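Local coordinates for glycosyl hydrolase family 10 (PDB 4QPW), which binds xylo-oligosaccharides, and so probably xylan, through this carbohydrate-binding module, one piece of a larger enzyme that probably hydrolyses glycosidic bonds, at residues A[37-42]-A[131-136]; A[54-59]-A[121-126]. All blocks are in the same frame, centred on the assembly; numbering follows the deposited sequence.

Contact 1. Residues A[37-42]-A[131-136]; sequences EGCLEI and TIQIKY
L40 pairs with I134 and I42 with I132 as antiparallel hydrogen-bonded pairs; I132 N to I42 O measures 2.8 Å. Between them E41 and Q133 form a non-hydrogen-bonded pair whose side chains lie alongside each other, pointing the same way. Q133 NE2 donates to E41 OE2 at 2.8 Å, nearly straight (166°), on the anti side and 25° out of the carboxylate plane; N34 donates to the same oxygen, while R77 binds Q133 OE1. C39 SG lies 3.7 Å from Q133 CB. E41 CG, anti to its backbone N (chi1 -178°), also rests 3.6 Å from T131 CG2. An alanine in place of E41 would probably leave Q133 NE2 without its carboxylate mate and open a gap beside the T131 methyl. These strands, 39-44 and 130-141, are neighbours in one sheet of the module's beta-sandwich, and 39-44 is entered through a G1 beta bulge at G38 and C39, opposite N34. K135, its chain bent at chi2, gives a hydrogen bond from NZ to G38 O at 2.9 Å. Water 1 joins K135 NZ to E37 OE2, which W105 also holds; water 2 joins Q133 NE2 to E37 OE1. On the apolar face I42 CD1 meets I134 CD1 at 4.0 Å.

Contact 2. Residues A[54-59]-A[121-126]; sequences IQYHTA and VMTQSG. With XYP (beta-D-xylopyranose), chain B; XYP (beta-D-xylopyranose), chain C.
Q55 and Q124 run side by side from neighbouring strands toward the bound xylose units, their amide planes turned 73° apart. The Q55 chain is extended beyond CG (chi2 177°), and its OE1 accepts a hydrogen bond from O2 of the chain B xylose at 2.6 Å and a weak one from Q124 NE2. Q55 NE2 gives a hydrogen bond to O4 of the chain C xylose at 3.1 Å, so one amide grips two sugars; E20 is a further, weak partner of NE2. Q124 NE2 points almost straight at O3 of the chain B xylose, 3.0 Å away. M122, bent at chi2 and chi3, brings CE to 3.5 Å from Q55 OE1, and its SD lies at the edge of the H57 ring. Strand 120-124, the central one of a five-stranded antiparallel sheet, pairs with 54-57 beside it, and this face of the beta-sandwich carries the glycan pocket, with W18 and W91 among its other residues. On the other face, with CG between the backbone N and the carbonyl carbon (chi1 42°), the Y56 ring lies over T123, whose O stands 3.6 Å above the ring centre; T123 CG2 comes against Y56 CE2. S125 OG meets Y56 OH at 2.8 Å in the ring plane, either being able to donate. T58 and T123 cross at about a right angle, T58 OG1 and T123 OG1 hydrogen-bonded at 3.0 Å, and T58 OG1 also touches V121 CG1.

Overall arrangement
After strands 3-9, 19-21, 29-31 and 33-34 the chain enters 37-42, and 54-59 follows on the next strand. It then runs through strands 69-78, 82-89, 95-101 and 106-113 before 121-126 returns to 54-59 and closes contact 2. Strand 130-141 follows, and its 131-136 portion closes contact 1 against 37-42, so contact 2 is nested inside the loop of contact 1. Each contact belongs to a different sheet of the sandwich, and their centres lie about 12 Å apart. The facing sides meet in the interior, where I42 packs on Y56, I132 on S125, and both L40 and I134 on T58, while the sugar-binding side of contact 2 faces away.

Contact 1. Residues A[37-42]-A[131-136]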
loop_
_atom_site.group_PDB
_atom_site.type_symbol
_atom_site.label_atom_id
_atom_site.label_comp_id
_atom_site.label_asym_id
_atom_site.label_seq_id
_atom_site.Cartn_x
_atom_site.Cartn_y
_atom_site.Cartn_z
ATOM N N GLU A 37 15.394 7.244 5.328
ATOM C CA GLU A 37 14.754 7.496 3.994
ATOM C C GLU A 37 13.475 8.296 4.178
ATOM O O GLU A 37 13.139 9.113 3.296
ATOM C CB GLU A 37 14.535 6.219 3.311
ATOM C CG GLU A 37 14.039 6.251 1.835
ATOM C CD GLU A 37 15.074 6.753 0.846
ATOM O OE1 GLU A 37 16.322 6.482 1.116
ATOM O OE2 GLU A 37 14.759 7.452 -0.189
ATOM N N GLY A 38 12.734 8.158 5.273
ATOM C CA GLY A 38 11.488 8.787 5.467
ATOM C C GLY A 38 10.342 8.073 4.692
ATOM O O GLY A 38 9.723 8.674 3.783
ATOM N N CYS A 39 10.076 6.805 4.971
ATOM C CA CYS A 39 9.131 5.985 4.242
ATOM C C CYS A 39 8.666 4.833 5.066
ATOM O O CYS A 39 9.378 4.398 6.006
ATOM C CB CYS A 39 9.740 5.501 2.933
ATOM S SG CYS A 39 11.182 4.484 3.067
ATOM N N LEU A 40 7.515 4.276 4.733
ATOM C CA LEU A 40 7.133 2.948 5.193
ATOM C C LEU A 40 8.012 1.930 4.492
ATOM O O LEU A 40 8.244 2.059 3.275
ATOM C CB LEU A 40 5.651 2.728 4.918
ATOM C CG LEU A 40 5.063 1.409 5.272
ATOM C CD1 LEU A 40 5.178 1.063 6.753
ATOM C CD2 LEU A 40 3.627 1.330 4.853
ATOM N N GLU A 41 8.485 0.896 5.164
ATOM C CA GLU A 41 9.367 -0.095 4.585
ATOM C C GLU A 41 8.899 -1.499 4.943
ATOM O O GLU A 41 8.621 -1.802 6.103
ATOM C CB GLU A 41 10.786 0.165 5.086
ATOM C CG GLU A 41 11.851 -0.756 4.537
ATOM C CD GLU A 41 13.292 -0.236 4.731
ATOM O OE1 GLU A 41 14.018 -1.001 5.446
ATOM O OE2 GLU A 41 13.710 0.738 4.191
ATOM N N ILE A 42 8.858 -2.346 3.947
ATOM C CA ILE A 42 8.470 -3.775 4.084
ATOM C C ILE A 42 9.694 -4.566 3.576
ATOM O O ILE A 42 10.021 -4.511 2.357
ATOM C CB ILE A 42 7.229 -4.134 3.345
ATOM C CG1 ILE A 42 6.061 -3.204 3.811
ATOM C CG2 ILE A 42 6.910 -5.620 3.507
ATOM C CD1 ILE A 42 5.793 -2.017 2.885
ATOM N N THR A 131 13.306 -5.309 -0.461
ATOM C CA THR A 131 12.805 -4.127 0.312
ATOM C C THR A 131 11.818 -3.378 -0.580
ATOM O O THR A 131 12.173 -3.007 -1.730
ATOM C CB THR A 131 13.929 -3.251 0.698
ATOM O OG1 THR A 131 14.921 -3.992 1.510
ATOM C CG2 THR A 131 13.506 -2.048 1.558
ATOM N N ILE A 132 10.599 -3.160 -0.073
ATOM C CA ILE A 132 9.595 -2.228 -0.655
ATOM C C ILE A 132 9.567 -1.004 0.212
ATOM O O ILE A 132 9.498 -1.080 1.453
ATOM C CB ILE A 132 8.257 -2.922 -0.721
ATOM C CG1 ILE A 132 8.323 -4.134 -1.646
ATOM C CG2 ILE A 132 7.195 -1.902 -1.139
ATOM C CD1 ILE A 132 7.069 -4.964 -1.593
ATOM N N GLN A 133 9.617 0.180 -0.403
ATOM C CA GLN A 133 9.469 1.472 0.292
ATOM C C GLN A 133 8.315 2.265 -0.283
ATOM O O GLN A 133 8.130 2.321 -1.517
ATOM C CB GLN A 133 10.756 2.232 0.161
ATOM C CG GLN A 133 11.941 1.505 0.867
ATOM C CD GLN A 133 13.244 2.287 0.774
ATOM O OE1 GLN A 133 13.476 2.991 -0.204
ATOM N NE2 GLN A 133 14.021 2.217 1.783
ATOM N N ILE A 134 7.485 2.813 0.615
ATOM C CA ILE A 134 6.271 3.563 0.246
ATOM C C ILE A 134 6.362 4.907 0.899
ATOM O O ILE A 134 6.443 5.051 2.109
ATOM C CB ILE A 134 5.018 2.778 0.665
ATOM C CG1 ILE A 134 4.959 1.459 -0.083
ATOM C CG2 ILE A 134 3.777 3.661 0.405
ATOM C CD1 ILE A 134 3.864 0.514 0.400
ATOM N N LYS A 135 6.386 5.981 0.072
ATOM C CA LYS A 135 6.569 7.318 0.595
ATOM C C LYS A 135 5.244 7.996 1.076
ATOM O O LYS A 135 5.300 8.728 2.058
ATOM C CB LYS A 135 7.205 8.167 -0.526
ATOM C CG LYS A 135 7.797 9.458 -0.169
ATOM C CD LYS A 135 9.091 9.271 0.614
ATOM C CE LYS A 135 9.775 10.612 0.953
ATOM N NZ LYS A 135 10.962 10.422 1.817
ATOM N N TYR A 136 4.183 7.758 0.356
ATOM C CA TYR A 136 2.874 8.379 0.675
ATOM C C TYR A 136 1.819 7.639 -0.053
ATOM O O TYR A 136 2.074 6.928 -1.044
ATOM C CB TYR A 136 2.827 9.905 0.324
ATOM C CG TYR A 136 3.107 10.229 -1.132
ATOM C CD1 TYR A 136 2.137 10.062 -2.115
ATOM C CD2 TYR A 136 4.356 10.682 -1.551
ATOM C CE1 TYR A 136 2.376 10.420 -3.432
ATOM C CE2 TYR A 136 4.620 11.006 -2.839
ATOM C CZ TYR A 136 3.651 10.824 -3.753
ATOM O OH TYR A 136 3.873 11.139 -5.157
HETATM O O HOH W 1 12.622 9.290 -0.048
HETATM O O HOH W 2 16.692 3.687 1.778
#

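Contact 2. Residues A[54-59]-A[121-126]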
loop_
_atom_site.group_PDB
_atom_site.type_symbol
_atom_site.label_atom_id
_atom_site.label_comp_id
_atom_site.label_asym_id
_atom_site.label_seq_id
_atom_site.Cartn_x
_atom_site.Cartn_y
_atom_site.Cartn_z
ATOM N N ILE A 54 1.881 -11.639 3.502
ATOM C CA ILE A 54 2.456 -10.377 4.011
ATOM C C ILE A 54 1.489 -9.291 3.560
ATOM O O ILE A 54 1.464 -8.962 2.340
ATOM C CB ILE A 54 3.831 -10.148 3.561
ATOM C CG1 ILE A 54 4.766 -11.320 3.958
ATOM C CG2 ILE A 54 4.347 -8.834 4.151
ATOM C CD1 ILE A 54 6.169 -11.187 3.459
ATOM N N GLN A 55 0.621 -8.862 4.462
ATOM C CA GLN A 55 -0.466 -7.889 4.104
ATOM C C GLN A 55 -0.543 -6.816 5.129
ATOM O O GLN A 55 -0.254 -7.026 6.329
ATOM C CB GLN A 55 -1.793 -8.613 3.902
ATOM C CG GLN A 55 -2.328 -9.293 5.162
ATOM C CD GLN A 55 -3.666 -9.944 4.953
ATOM O OE1 GLN A 55 -4.477 -9.530 4.121
ATOM N NE2 GLN A 55 -3.913 -11.040 5.690
ATOM N N TYR A 56 -0.881 -5.591 4.674
ATOM C CA TYR A 56 -0.756 -4.434 5.534
ATOM C C TYR A 56 -1.609 -3.323 4.963
ATOM O O TYR A 56 -1.657 -3.125 3.742
ATOM C CB TYR A 56 0.733 -4.026 5.673
ATOM C CG TYR A 56 1.557 -4.053 4.424
ATOM C CD1 TYR A 56 2.137 -5.267 3.966
ATOM C CD2 TYR A 56 1.770 -2.948 3.626
ATOM C CE1 TYR A 56 2.787 -5.374 2.782
ATOM C CE2 TYR A 56 2.460 -3.011 2.479
ATOM C CZ TYR A 56 2.975 -4.222 2.010
ATOM O OH TYR A 56 3.706 -4.257 0.841
ATOM N N HIS A 57 -2.203 -2.551 5.846
ATOM C CA HIS A 57 -2.886 -1.323 5.376
ATOM C C HIS A 57 -1.847 -0.264 5.216
ATOM O O HIS A 57 -0.985 -0.016 6.094
ATOM C CB HIS A 57 -3.906 -0.840 6.401
ATOM C CG HIS A 57 -5.083 -1.759 6.577
ATOM N ND1 HIS A 57 -6.064 -1.454 7.508
ATOM C CD2 HIS A 57 -5.424 -2.934 5.972
ATOM C CE1 HIS A 57 -6.963 -2.434 7.480
ATOM N NE2 HIS A 57 -6.608 -3.337 6.586
ATOM N N THR A 58 -1.900 0.458 4.097
ATOM C CA THR A 58 -1.024 1.627 3.867
ATOM C C THR A 58 -1.745 2.931 4.020
ATOM O O THR A 58 -1.090 4.021 4.034
ATOM C CB THR A 58 -0.346 1.504 2.492
ATOM O OG1 THR A 58 -1.336 1.379 1.480
ATOM C CG2 THR A 58 0.619 0.384 2.421
ATOM N N ALA A 59 -3.052 2.898 4.215
ATOM C CA ALA A 59 -3.935 4.037 4.492
ATOM C C ALA A 59 -5.227 3.427 5.061
ATOM O O ALA A 59 -5.508 2.240 4.847
ATOM C CB ALA A 59 -4.248 4.844 3.230
ATOM N N VAL A 121 -6.590 0.968 2.373
ATOM C CA VAL A 121 -5.803 0.479 1.235
ATOM C C VAL A 121 -5.113 -0.791 1.677
ATOM O O VAL A 121 -4.038 -0.758 2.346
ATOM C CB VAL A 121 -4.822 1.522 0.684
ATOM C CG1 VAL A 121 -4.056 0.950 -0.491
ATOM C CG2 VAL A 121 -5.568 2.771 0.285
ATOM N N MET A 122 -5.713 -1.933 1.400
ATOM C CA MET A 122 -5.098 -3.237 1.695
ATOM C C MET A 122 -3.986 -3.439 0.702
ATOM O O MET A 122 -4.186 -3.315 -0.516
ATOM C CB MET A 122 -6.147 -4.337 1.478
ATOM C CG MET A 122 -5.564 -5.721 1.561
ATOM S SD MET A 122 -4.703 -6.143 3.071
ATOM C CE MET A 122 -6.165 -6.515 4.104
ATOM N N THR A 123 -2.778 -3.810 1.165
ATOM C CA THR A 123 -1.590 -3.914 0.315
ATOM C C THR A 123 -0.951 -5.260 0.635
ATOM O O THR A 123 -0.841 -5.659 1.810
ATOM C CB THR A 123 -0.651 -2.759 0.644
ATOM O OG1 THR A 123 -1.436 -1.509 0.655
ATOM C CG2 THR A 123 0.390 -2.588 -0.379
ATOM N N GLN A 124 -0.561 -6.018 -0.396
ATOM C CA GLN A 124 -0.048 -7.380 -0.242
ATOM C C GLN A 124 1.178 -7.617 -1.096
ATOM O O GLN A 124 1.176 -7.233 -2.310
ATOM C CB GLN A 124 -1.134 -8.399 -0.582
ATOM C CG GLN A 124 -2.400 -8.190 0.217
ATOM C CD GLN A 124 -3.494 -9.262 0.097
ATOM O OE1 GLN A 124 -3.478 -10.013 -0.870
ATOM N NE2 GLN A 124 -4.320 -9.424 1.049
ATOM N N SER A 125 2.214 -8.237 -0.514
ATOM C CA SER A 125 3.482 -8.422 -1.199
ATOM C C SER A 125 4.215 -9.701 -0.727
ATOM O O SER A 125 5.410 -9.709 -0.824
ATOM C CB SER A 125 4.298 -7.170 -1.055
ATOM O OG SER A 125 4.554 -6.854 0.295
ATOM N N GLY A 126 3.471 -10.685 -0.268
ATOM C CA GLY A 126 4.156 -11.886 0.273
ATOM C C GLY A 126 5.108 -12.587 -0.695
ATOM O O GLY A 126 6.071 -13.241 -0.198
HETATM C C1 XYP B . -7.445 -12.357 4.234
HETATM C C2 XYP B . -6.682 -11.734 3.099
HETATM C C3 XYP B . -7.218 -12.185 1.749
HETATM C C4 XYP B . -7.232 -13.735 1.726
HETATM C C5 XYP B . -7.915 -14.238 2.943
HETATM O O2 XYP B . -6.797 -10.311 3.157
HETATM O O3 XYP B . -6.373 -11.641 0.693
HETATM O O4 XYP B . -7.883 -14.119 0.507
HETATM O O5 XYP B . -7.275 -13.823 4.133
HETATM C C1 XYP C . -8.687 -10.247 8.607
HETATM C C2 XYP C . -7.758 -11.415 9.032
HETATM C C3 XYP C . -6.929 -11.737 7.809
HETATM C C4 XYP C . -7.727 -11.891 6.564
HETATM C C5 XYP C . -8.614 -10.682 6.332
HETATM O O2 XYP C . -6.946 -11.107 10.155
HETATM O O3 XYP C . -6.128 -12.940 8.027
HETATM O O4 XYP C . -6.833 -11.990 5.431
HETATM O O5 XYP C . -9.460 -10.486 7.488
#